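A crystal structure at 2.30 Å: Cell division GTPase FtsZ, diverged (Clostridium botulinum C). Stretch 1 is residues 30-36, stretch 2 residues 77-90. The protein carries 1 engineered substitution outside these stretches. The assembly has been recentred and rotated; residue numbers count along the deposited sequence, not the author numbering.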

# COMPACT_ATOMS: atom_id res chain seq x y z
N TYR A 30 12.65 5.11 -7.14
CA TYR A 30 12.34 4.97 -5.72
C TYR A 30 13.55 4.44 -4.94
O TYR A 30 14.45 3.80 -5.51
CB TYR A 30 11.15 4.03 -5.50
CG TYR A 30 9.94 4.39 -6.32
CD1 TYR A 30 9.04 5.34 -5.87
CD2 TYR A 30 9.71 3.79 -7.55
CE1 TYR A 30 7.95 5.69 -6.64
CE2 TYR A 30 8.62 4.13 -8.32
CZ TYR A 30 7.75 5.08 -7.86
OH TYR A 30 6.67 5.41 -8.62
N ASN A 31 13.57 4.71 -3.64
CA ASN A 31 14.56 4.12 -2.73
C ASN A 31 13.94 2.96 -1.95
O ASN A 31 12.73 2.94 -1.72
CB ASN A 31 15.06 5.16 -1.75
CG ASN A 31 15.55 6.43 -2.42
OD1 ASN A 31 16.59 6.43 -3.08
ND2 ASN A 31 14.82 7.51 -2.24
N ALA A 32 14.77 2.01 -1.52
CA ALA A 32 14.26 0.81 -0.88
C ALA A 32 15.34 0.16 -0.03
O ALA A 32 16.49 0.09 -0.42
CB ALA A 32 13.74 -0.20 -1.94
N LEU A 33 14.93 -0.32 1.14
CA LEU A 33 15.78 -1.16 1.98
C LEU A 33 15.00 -2.44 2.22
O LEU A 33 14.01 -2.45 2.95
CB LEU A 33 16.05 -0.47 3.32
CG LEU A 33 16.87 -1.32 4.30
CD1 LEU A 33 18.30 -1.50 3.80
CD2 LEU A 33 16.88 -0.71 5.69
N PHE A 34 15.42 -3.52 1.59
CA PHE A 34 14.69 -4.78 1.76
C PHE A 34 15.12 -5.46 3.05
O PHE A 34 16.30 -5.68 3.28
CB PHE A 34 14.92 -5.70 0.58
CG PHE A 34 14.40 -5.17 -0.73
CD1 PHE A 34 13.28 -5.72 -1.33
CD2 PHE A 34 15.06 -4.14 -1.38
CE1 PHE A 34 12.83 -5.26 -2.54
CE2 PHE A 34 14.62 -3.67 -2.59
CZ PHE A 34 13.49 -4.23 -3.17
N ILE A 35 14.14 -5.79 3.88
CA ILE A 35 14.42 -6.34 5.19
C ILE A 35 13.83 -7.73 5.26
O ILE A 35 12.68 -7.95 4.85
CB ILE A 35 13.78 -5.47 6.28
CG1 ILE A 35 14.48 -4.10 6.33
CG2 ILE A 35 13.83 -6.15 7.63
CD1 ILE A 35 13.55 -2.94 6.67
N ASN A 36 14.60 -8.69 5.77
CA ASN A 36 14.14 -10.07 5.81
C ASN A 36 14.94 -10.96 6.77
O ASN A 36 16.13 -10.74 6.99
CB ASN A 36 14.18 -10.66 4.39
CG ASN A 36 13.12 -11.73 4.15
OD1 ASN A 36 12.72 -12.45 5.07
ND2 ASN A 36 12.66 -11.84 2.91
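Stretch 2 (77-90) QIIAQIMEKFSSCD

A helix that packs on extended chain often does so by matching two periodicities: alternate residues of the extended segment face the helix, and residues three or four apart on the helix face back. Residues 77-90 of this FtsZ relative, lying against residues 30-36, illustrate the principle. Stretch 2 is helical from Gln77 to Lys85, within a helix that begins earlier in the chain, and its backbone hydrogen bonds include Gln81 N to Gln77 O at 2.8 Å and Glu84 N to Ala80 O at 2.7 Å. Phe86 is the first residue to leave helical phi/psi, yet its N still reaches Ile82 O at 2.9 Å. A type I turn from Phe86 to Cys89 follows, with Cys89 N hydrogen-bonded to Phe86 O at 3.1 Å.

The two segments run in opposite directions. Asn31 lies nearest Phe86, Leu33 nearest Ile82 and Ile35 nearest Ile78, with CA-CA separations of 7.6, 6.6 and 8.1 Å. Every second residue of stretch 1 is thus paired with every fourth of stretch 2, about one helical turn. The CA-to-CB bonds of Asn31, Leu33 and Ile35 point toward stretch 2, whereas that of Ala32 points away.

Apolar packing makes up most of the contact. Leu33, with chi1 in t, is its centre and has the largest area covered by the other stretch: its CD2 lies 3.5 Å from Ile82 CG1 and also 3.5 Å from Gln81 CB, so that even a polar residue contributes the aliphatic part of its side chain. Ile35 extends the patch toward the start of stretch 2, with CD1 3.7 Å from Ile78 CG2 and 4.5 Å from Ile82 CD1. Ile82 therefore meets both Leu33 and Ile35.

The aromatic ring of Phe86 carries the packing past the last helical turn. Leu33 CB approaches the ring edge, 4.3 Å from Phe86 CE2, while Asn31 CB lies obliquely to it, 3.5 Å from Phe86 CE1. Although the side chain of Ala32 is turned away, its backbone stays within reach, with Ala32 O 3.8 Å from Phe86 CZ.

No hydrogen bond joins the stretches, though polar groups do come into contact. Asn31 ND2 lies 3.3 Å from Cys89 SG, and its hydrogen bond is made elsewhere in the structure. The turn brings Cys89 back beside Asn31, and 415 Å² is buried in all, counting both sides.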

# COMPACT_ATOMS: atom_id res chain seq x y z
N GLN A 77 18.32 -0.97 15.12
CA GLN A 77 19.30 -1.05 14.05
C GLN A 77 18.59 -0.94 12.70
O GLN A 77 19.03 -0.23 11.80
CB GLN A 77 20.10 -2.35 14.11
CG GLN A 77 21.10 -2.43 15.25
CD GLN A 77 22.32 -3.27 14.88
OE1 GLN A 77 22.52 -3.61 13.72
NE2 GLN A 77 23.14 -3.59 15.88
N ILE A 78 17.47 -1.65 12.57
CA ILE A 78 16.73 -1.63 11.32
C ILE A 78 16.32 -0.21 10.95
O ILE A 78 16.56 0.26 9.84
CB ILE A 78 15.48 -2.52 11.40
CG1 ILE A 78 15.87 -3.99 11.62
CG2 ILE A 78 14.62 -2.35 10.14
CD1 ILE A 78 14.71 -4.96 11.49
N ILE A 79 15.69 0.47 11.90
CA ILE A 79 15.26 1.83 11.69
C ILE A 79 16.44 2.72 11.34
O ILE A 79 16.34 3.57 10.45
CB ILE A 79 14.49 2.37 12.93
CG1 ILE A 79 13.09 1.73 12.99
CG2 ILE A 79 14.36 3.88 12.88
CD1 ILE A 79 12.42 1.82 14.33
N ALA A 80 17.57 2.50 12.01
CA ALA A 80 18.81 3.24 11.73
C ALA A 80 19.36 2.99 10.32
O ALA A 80 19.89 3.90 9.69
CB ALA A 80 19.89 2.94 12.79
N GLN A 81 19.25 1.75 9.83
CA GLN A 81 19.64 1.45 8.46
C GLN A 81 18.88 2.36 7.51
O GLN A 81 19.47 3.02 6.66
CB GLN A 81 19.34 -0.01 8.11
CG GLN A 81 20.10 -1.03 8.93
CD GLN A 81 21.58 -0.97 8.69
OE1 GLN A 81 22.02 -0.58 7.61
NE2 GLN A 81 22.37 -1.34 9.69
N ILE A 82 17.56 2.41 7.67
CA ILE A 82 16.72 3.23 6.82
C ILE A 82 17.13 4.69 6.89
O ILE A 82 17.24 5.37 5.86
CB ILE A 82 15.24 3.11 7.21
CG1 ILE A 82 14.81 1.64 7.21
CG2 ILE A 82 14.37 3.93 6.26
CD1 ILE A 82 13.40 1.40 7.69
N MET A 83 17.36 5.17 8.10
CA MET A 83 17.64 6.58 8.33
C MET A 83 19.06 6.98 7.97
O MET A 83 19.33 8.13 7.65
CB MET A 83 17.32 6.96 9.77
CG MET A 83 15.85 6.76 10.12
SD MET A 83 14.81 7.57 8.90
CE MET A 83 13.18 6.95 9.33
N GLU A 84 19.98 6.03 8.02
CA GLU A 84 21.35 6.32 7.64
C GLU A 84 21.38 6.67 6.16
O GLU A 84 21.80 7.76 5.76
CB GLU A 84 22.27 5.13 7.90
CG GLU A 84 23.66 5.29 7.32
CD GLU A 84 24.49 4.02 7.40
OE1 GLU A 84 24.32 3.15 6.52
OE2 GLU A 84 25.30 3.90 8.34
N LYS A 85 20.91 5.72 5.36
CA LYS A 85 21.01 5.81 3.91
C LYS A 85 20.00 6.78 3.30
O LYS A 85 20.30 7.49 2.34
CB LYS A 85 20.83 4.42 3.30
CG LYS A 85 21.72 3.37 3.95
CD LYS A 85 21.50 1.99 3.35
CE LYS A 85 22.55 1.01 3.83
NZ LYS A 85 22.43 -0.31 3.14
N PHE A 86 18.80 6.83 3.89
CA PHE A 86 17.67 7.54 3.29
C PHE A 86 17.08 8.57 4.24
O PHE A 86 15.86 8.70 4.32
CB PHE A 86 16.59 6.55 2.84
CG PHE A 86 17.12 5.44 1.98
CD1 PHE A 86 17.63 5.69 0.72
CD2 PHE A 86 17.15 4.14 2.45
CE1 PHE A 86 18.13 4.68 -0.07
CE2 PHE A 86 17.64 3.11 1.66
CZ PHE A 86 18.13 3.38 0.41
N SER A 87 17.94 9.28 4.96
CA SER A 87 17.49 10.29 5.92
C SER A 87 16.88 11.50 5.22
O SER A 87 16.11 12.26 5.82
CB SER A 87 18.66 10.75 6.80
OG SER A 87 19.49 11.68 6.12
N SER A 88 17.22 11.68 3.95
CA SER A 88 16.64 12.74 3.14
C SER A 88 15.20 12.42 2.66
O SER A 88 14.54 13.27 2.06
CB SER A 88 17.54 13.04 1.94
OG SER A 88 17.84 11.85 1.23
N CYS A 89 14.73 11.20 2.93
CA CYS A 89 13.40 10.78 2.51
C CYS A 89 12.34 11.15 3.55
O CYS A 89 12.46 10.78 4.72
CB CYS A 89 13.34 9.28 2.21
SG CYS A 89 14.36 8.73 0.81
N ASP A 90 11.30 11.86 3.10
CA ASP A 90 10.27 12.34 4.01
C ASP A 90 9.11 11.36 4.15
O ASP A 90 8.29 11.49 5.06
CB ASP A 90 9.75 13.70 3.55
CG ASP A 90 10.75 14.81 3.78
OD1 ASP A 90 11.10 15.06 4.96
OD2 ASP A 90 11.18 15.44 2.79